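Local coordinates for HTH-type transcriptional repressor PhnF (Mycobacterium smegmatis, PDB 3F8M), which represses the phnDCE operon, which serves phosphate uptake, when phosphate is available in the cell, and binds DNA as a GntR-family regulator of the winged helix-turn-helix type, at residues 101-105 / 163-167; 140-144 / 194-198. All coordinates share one frame; numbering follows the deposited sequence. Where two conformers were deposited one is given.

Contact 1. Residues 101-105 / 163-167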
ATOM      1  N   GLY A 101      14.569  11.789   9.143  1.00 24.80           N
ATOM      2  CA  GLY A 101      15.878  11.983   8.507  1.00 24.11           C
ATOM      3  C   GLY A 101      16.267  10.861   7.576  1.00 22.67           C
ATOM      4  O   GLY A 101      15.534   9.889   7.426  1.00 20.91           O
ATOM      5  N   ARG A 102      17.446  11.005   6.983  1.00 22.01           N
ATOM      6  CA  ARG A 102      18.019   9.978   6.111  1.00 21.53           C
ATOM      7  C   ARG A 102      19.477   9.794   6.447  1.00 21.09           C
ATOM      8  O   ARG A 102      20.202  10.781   6.717  1.00 21.27           O
ATOM      9  CB  ARG A 102      17.923  10.385   4.646  1.00 21.39           C
ATOM     10  CG  ARG A 102      16.518  10.741   4.161  1.00 24.85           C
ATOM     11  CD  ARG A 102      16.570  11.279   2.738  1.00 30.27           C
ATOM     12  NE  ARG A 102      15.291  11.806   2.209  1.00 26.79           N
ATOM     13  CZ  ARG A 102      14.884  13.060   2.355  1.00 26.58           C
ATOM     14  NH1 ARG A 102      15.643  13.939   3.025  1.00 23.41           N
ATOM     15  NH2 ARG A 102      13.730  13.440   1.808  1.00 24.52           N
ATOM     16  N   ILE A 103      19.923   8.551   6.387  1.00 20.08           N
ATOM     17  CA  ILE A 103      21.327   8.215   6.643  1.00 20.83           C
ATOM     18  C   ILE A 103      21.897   7.448   5.452  1.00 20.51           C
ATOM     19  O   ILE A 103      21.282   6.502   4.962  1.00 20.37           O
ATOM     20  CB  ILE A 103      21.449   7.335   7.904  1.00 19.99           C
ATOM     21  CG1 ILE A 103      21.057   8.176   9.137  1.00 22.81           C
ATOM     22  CG2 ILE A 103      22.885   6.783   8.050  1.00 23.06           C
ATOM     23  CD1 ILE A 103      20.681   7.311  10.361  1.00 28.97           C
ATOM     24  N   LEU A 104      23.073   7.867   4.986  1.00 20.22           N
ATOM     25  CA  LEU A 104      23.723   7.192   3.877  1.00 20.51           C
ATOM     26  C   LEU A 104      24.104   5.796   4.348  1.00 21.45           C
ATOM     27  O   LEU A 104      24.796   5.642   5.366  1.00 23.02           O
ATOM     28  CB  LEU A 104      25.013   7.960   3.481  1.00 21.29           C
ATOM     29  CG  LEU A 104      25.881   7.239   2.417  1.00 22.57           C
ATOM     30  CD1 LEU A 104      25.081   7.056   1.095  1.00 21.30           C
ATOM     31  CD2 LEU A 104      27.226   8.007   2.194  1.00 25.27           C
ATOM     32  N   VAL A 105      23.681   4.777   3.620  1.00 19.17           N
ATOM     33  CA  VAL A 105      24.237   3.444   3.784  1.00 19.03           C
ATOM     34  C   VAL A 105      25.478   3.302   2.876  1.00 19.67           C
ATOM     35  O   VAL A 105      26.619   3.087   3.355  1.00 20.09           O
ATOM     36  CB  VAL A 105      23.172   2.387   3.439  1.00 19.10           C
ATOM     37  CG1 VAL A 105      23.728   0.969   3.453  1.00 18.94           C
ATOM     38  CG2 VAL A 105      22.015   2.499   4.384  1.00 17.73           C
ATOM     39  N   HIS A 163      23.663  13.931   0.716  1.00 26.33           N
ATOM     40  CA  HIS A 163      23.061  12.592   0.864  1.00 28.83           C
ATOM     41  C   HIS A 163      21.998  12.465   1.988  1.00 28.48           C
ATOM     42  O   HIS A 163      21.248  11.505   2.027  1.00 30.73           O
ATOM     43  CB  HIS A 163      24.149  11.514   0.943  1.00 29.60           C
ATOM     44  CG  HIS A 163      25.064  11.622   2.132  1.00 31.97           C
ATOM     45  ND1 HIS A 163      24.633  11.419   3.427  1.00 35.78           N
ATOM     46  CD2 HIS A 163      26.398  11.836   2.213  1.00 33.12           C
ATOM     47  CE1 HIS A 163      25.659  11.537   4.258  1.00 34.38           C
ATOM     48  NE2 HIS A 163      26.740  11.792   3.545  1.00 36.49           N
ATOM     49  N   GLU A 164      21.880  13.468   2.846  1.00 26.94           N
ATOM     50  CA  GLU A 164      20.784  13.503   3.812  1.00 26.77           C
ATOM     51  C   GLU A 164      19.526  14.189   3.297  1.00 25.68           C
ATOM     52  O   GLU A 164      18.472  14.124   3.948  1.00 25.70           O
ATOM     53  CB  GLU A 164      21.249  14.142   5.121  1.00 27.69           C
ATOM     54  CG  GLU A 164      22.512  13.482   5.631  1.00 29.86           C
ATOM     55  CD  GLU A 164      22.738  13.707   7.107  1.00 36.89           C
ATOM     56  OE1 GLU A 164      22.490  14.830   7.587  1.00 36.72           O
ATOM     57  OE2 GLU A 164      23.166  12.739   7.771  1.00 40.03           O
ATOM     58  N   ALA A 165      19.619  14.787   2.106  1.00 24.63           N
ATOM     59  CA  ALA A 165      18.564  15.615   1.559  1.00 22.87           C
ATOM     60  C   ALA A 165      17.692  14.877   0.545  1.00 21.72           C
ATOM     61  O   ALA A 165      17.911  13.702   0.257  1.00 19.55           O
ATOM     62  CB  ALA A 165      19.188  16.884   0.924  1.00 23.61           C
ATOM     63  N   SER A 166      16.686  15.554   0.009  1.00 20.93           N
ATOM     64  CA  SER A 166      15.805  14.900  -0.971  1.00 21.24           C
ATOM     65  C   SER A 166      16.541  14.729  -2.314  1.00 21.32           C
ATOM     66  O   SER A 166      16.996  15.705  -2.917  1.00 20.47           O
ATOM     67  CB  SER A 166      14.517  15.716  -1.162  1.00 21.27           C
ATOM     68  OG  SER A 166      13.903  15.382  -2.385  1.00 21.88           O
ATOM     69  N   LEU A 167      16.643  13.482  -2.791  1.00 20.40           N
ATOM     70  CA  LEU A 167      17.198  13.240  -4.125  1.00 18.70           C
ATOM     71  C   LEU A 167      16.266  13.836  -5.201  1.00 19.24           C
ATOM     72  O   LEU A 167      16.736  14.331  -6.259  1.00 18.88           O
ATOM     73  CB  LEU A 167      17.371  11.726  -4.367  1.00 18.50           C
ATOM     74  CG  LEU A 167      17.996  11.294  -5.688  1.00 18.85           C
ATOM     75  CD1 LEU A 167      19.418  11.899  -5.909  1.00 20.29           C
ATOM     76  CD2 LEU A 167      18.032   9.772  -5.764  1.00 18.32           C
TER
HETATM   77  O   HOH W   1      17.929  13.879   6.736  1.00 26.42           O
HETATM   78  O   HOH W   2      24.448   9.866   6.530  1.00 22.59           O
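Arg102 reaches across to the backbone of Glu164 and Ala165. Arg102 NH1 donates a hydrogen bond to Glu164 O at 3.0 Å. The N-H...O angle is 149°. The oxygen lies at the edge of the guanidinium, close to its plane, while NH1 sits tilted from the plane of the carbonyl. One face of the same group rests on the peptide that joins Ala165 to Ser166. Arg102 NH1 comes within 3.4 Å of Ala165 C, and NH2 lies beside Ser166 CB. The chain of Arg102 is extended from CG to NE, which carries the flat group past Glu164 to the next peptide.

Glu164 O is gripped a second time. Water 1 donates to Glu164 O at 2.9 Å and accepts from Arg102 N. Further along the strand, Leu104 packs on His163. Leu104 CB stands 3.8 Å from the centroid of the His163 imidazole, over one face, in a CH-pi contact. Leu104 CG is anti to the backbone N (chi1 173°), and CD2 of this branch also touches the ring. Water 2 accepts from Leu104 N and gives only a weak bond to Glu164 OE2.

Outside the two segments, Arg133 of the adjacent strand 127-137 donates through NH2 to both His163 O and Ala165 O. Arg102 NH2 forms a weak hydrogen bond to Thr90 OG1. Ser166 is the N-cap of helix 167-173, and its OG bonds to Ala169 N.

Three carbonyl oxygens of the loop are thus bonded by Arg102, Arg133 and a water. Arg102 NE and Arg133 NH1 lie close together, and these carbonyls would be expected to ease the like charges.

Contact 2. Residues 140-144 / 194-198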
ATOM      1  N   VAL A 140      14.272   6.309  15.400  1.00 21.66           N
ATOM      2  CA  VAL A 140      14.100   4.898  15.051  1.00 21.38           C
ATOM      3  C   VAL A 140      14.069   4.686  13.531  1.00 20.42           C
ATOM      4  O   VAL A 140      13.646   5.564  12.782  1.00 20.26           O
ATOM      5  CB  VAL A 140      12.879   4.229  15.738  1.00 22.21           C
ATOM      6  CG1 VAL A 140      12.987   4.371  17.274  1.00 23.52           C
ATOM      7  CG2 VAL A 140      11.582   4.787  15.196  1.00 21.15           C
ATOM      8  N   ARG A 141      14.499   3.493  13.108  1.00 20.70           N
ATOM      9  CA  ARG A 141      14.610   3.193  11.685  0.50 19.93           C
ATOM     10  C   ARG A 141      13.228   2.898  11.112  1.00 20.47           C
ATOM     11  O   ARG A 141      12.432   2.158  11.729  1.00 20.92           O
ATOM     12  CB  ARG A 141      15.583   2.029  11.469  0.50 19.51           C
ATOM     13  CG  ARG A 141      16.950   2.214  12.149  0.50 19.81           C
ATOM     14  CD  ARG A 141      17.648   3.483  11.632  0.50 20.27           C
ATOM     15  NE  ARG A 141      19.011   3.629  12.146  0.50 21.12           N
ATOM     16  CZ  ARG A 141      19.486   4.709  12.766  0.50 19.82           C
ATOM     17  NH1 ARG A 141      18.725   5.788  12.958  0.50 15.96           N
ATOM     18  NH2 ARG A 141      20.745   4.714  13.188  0.50 22.77           N
ATOM     19  N   VAL A 142      12.956   3.475   9.925  1.00 19.07           N
ATOM     20  CA  VAL A 142      11.670   3.350   9.238  1.00 18.91           C
ATOM     21  C   VAL A 142      11.783   2.506   7.971  1.00 19.01           C
ATOM     22  O   VAL A 142      10.931   1.641   7.707  1.00 19.87           O
ATOM     23  CB  VAL A 142      11.073   4.723   8.912  1.00 18.86           C
ATOM     24  CG1 VAL A 142       9.883   4.634   7.972  1.00 19.37           C
ATOM     25  CG2 VAL A 142      10.700   5.429  10.227  1.00 22.30           C
ATOM     26  N   GLY A 143      12.851   2.687   7.212  1.00 17.26           N
ATOM     27  CA  GLY A 143      12.862   2.018   5.901  1.00 16.43           C
ATOM     28  C   GLY A 143      14.209   2.109   5.218  1.00 15.84           C
ATOM     29  O   GLY A 143      15.055   2.873   5.622  1.00 14.88           O
ATOM     30  N   LEU A 144      14.384   1.247   4.226  1.00 15.87           N
ATOM     31  CA  LEU A 144      15.630   1.176   3.446  1.00 16.04           C
ATOM     32  C   LEU A 144      15.247   1.447   1.992  1.00 14.85           C
ATOM     33  O   LEU A 144      14.361   0.760   1.401  1.00 15.08           O
ATOM     34  CB  LEU A 144      16.241  -0.224   3.624  1.00 16.97           C
ATOM     35  CG  LEU A 144      17.415  -0.569   2.688  1.00 18.17           C
ATOM     36  CD1 LEU A 144      18.658   0.174   3.170  1.00 19.43           C
ATOM     37  CD2 LEU A 144      17.716  -2.050   2.611  1.00 17.82           C
ATOM     38  N   GLU A 194      18.516  -6.697   6.015  1.00 21.74           N
ATOM     39  CA  GLU A 194      17.463  -5.670   6.119  1.00 22.26           C
ATOM     40  C   GLU A 194      16.972  -5.553   7.578  1.00 22.04           C
ATOM     41  O   GLU A 194      16.666  -4.447   8.091  1.00 18.82           O
ATOM     42  CB  GLU A 194      16.315  -5.986   5.172  1.00 22.15           C
ATOM     43  CG  GLU A 194      16.676  -5.820   3.637  1.00 22.95           C
ATOM     44  CD  GLU A 194      15.691  -6.499   2.708  1.00 23.80           C
ATOM     45  OE1 GLU A 194      14.982  -7.444   3.134  1.00 26.17           O
ATOM     46  OE2 GLU A 194      15.595  -6.082   1.523  1.00 23.24           O
ATOM     47  N   ALA A 195      16.895  -6.709   8.222  1.00 22.51           N
ATOM     48  CA  ALA A 195      16.458  -6.768   9.605  1.00 22.59           C
ATOM     49  C   ALA A 195      17.456  -6.051  10.486  1.00 22.89           C
ATOM     50  O   ALA A 195      17.050  -5.204  11.292  1.00 23.72           O
ATOM     51  CB  ALA A 195      16.270  -8.210  10.038  1.00 23.61           C
ATOM     52  N   ALA A 196      18.757  -6.300  10.289  1.00 22.02           N
ATOM     53  CA  ALA A 196      19.788  -5.622  11.057  1.00 21.80           C
ATOM     54  C   ALA A 196      19.811  -4.098  10.851  1.00 21.54           C
ATOM     55  O   ALA A 196      20.003  -3.336  11.842  1.00 19.61           O
ATOM     56  CB  ALA A 196      21.166  -6.235  10.776  1.00 22.07           C
ATOM     57  N   LEU A 197      19.576  -3.666   9.600  1.00 18.64           N
ATOM     58  CA  LEU A 197      19.559  -2.215   9.271  1.00 18.65           C
ATOM     59  C   LEU A 197      18.355  -1.526   9.883  1.00 18.34           C
ATOM     60  O   LEU A 197      18.407  -0.347  10.216  1.00 18.00           O
ATOM     61  CB  LEU A 197      19.496  -2.011   7.746  1.00 18.63           C
ATOM     62  CG  LEU A 197      20.835  -2.356   7.089  1.00 18.34           C
ATOM     63  CD1 LEU A 197      20.632  -2.478   5.536  1.00 15.60           C
ATOM     64  CD2 LEU A 197      21.870  -1.319   7.459  1.00 17.02           C
ATOM     65  N   LEU A 198      17.283  -2.278  10.094  1.00 19.14           N
ATOM     66  CA  LEU A 198      16.014  -1.622  10.406  1.00 20.47           C
ATOM     67  C   LEU A 198      15.460  -1.971  11.799  1.00 20.66           C
ATOM     68  O   LEU A 198      14.301  -1.677  12.068  1.00 21.10           O
ATOM     69  CB  LEU A 198      14.980  -1.935   9.332  1.00 19.34           C
ATOM     70  CG  LEU A 198      15.263  -1.451   7.902  1.00 18.99           C
ATOM     71  CD1 LEU A 198      14.079  -1.834   7.090  1.00 18.48           C
ATOM     72  CD2 LEU A 198      15.487   0.100   7.863  1.00 16.58           C
TER
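A classic beta bulge interrupts strand 140-144 where Leu198 packs against it: Val142 and Gly143 both face Leu135 of strand 127-137. Leu198 CD2 lies on the backbone at the bulge, 3.6 Å from Gly143 C. Leu198 CD2 also approaches Leu144 CB at 4.3 Å. Leu198 CG is anti to its carbonyl carbon (chi1 -63°), and this turns the branch toward the strand.

Leu144 meets Leu197 and, one turn earlier, Glu194. Leu144 CD1 touches Leu197 CD1 at 4.1 Å, with the two side chains at an oblique angle. Leu144 CD2 reaches Glu194 CG at 4.0 Å, and here the side chains cross at about a right angle. Only the aliphatic part of Glu194 is used in this way. Its carboxylate forms a salt bridge through OE2 with Arg225 of strand 220-229.

Arg141 lies alongside the other end of the helix segment. Arg141 CB is 3.8 Å from Leu198 CA, and Arg141 CG is 3.5 Å from Leu197 O. In one of its two conformers the chain of Arg141 bends at chi2 (-59°). Leu198 O accepts a hydrogen bond from Arg229.

The strand and helix segments run roughly antiparallel, at 142°, with their axes 8.8 Å apart at closest approach. This is largely apolar packing of a short helix, 192-198, on the antiparallel sheet of the UTRA domain.

In the fold
The centres of contacts 1 and 2 are about 14 Å apart. Both lie in the UTRA domain and use its antiparallel six-stranded sheet. Strand 100-111 is outermost within the chain, and strand 127-137 separates it from strand 140-150. Along the chain the segments alternate: 101-105, 140-144, 163-167, 194-198. Contact 1 joins a loop before helix 167-173 to the outer strand, and contact 2 joins helix 192-198 to an inner one. The two contacts touch directly, with Val105 CG2 4.3 Å from Leu144 CD1. Distant parts of the domain's sequence are thus gathered on one sheet.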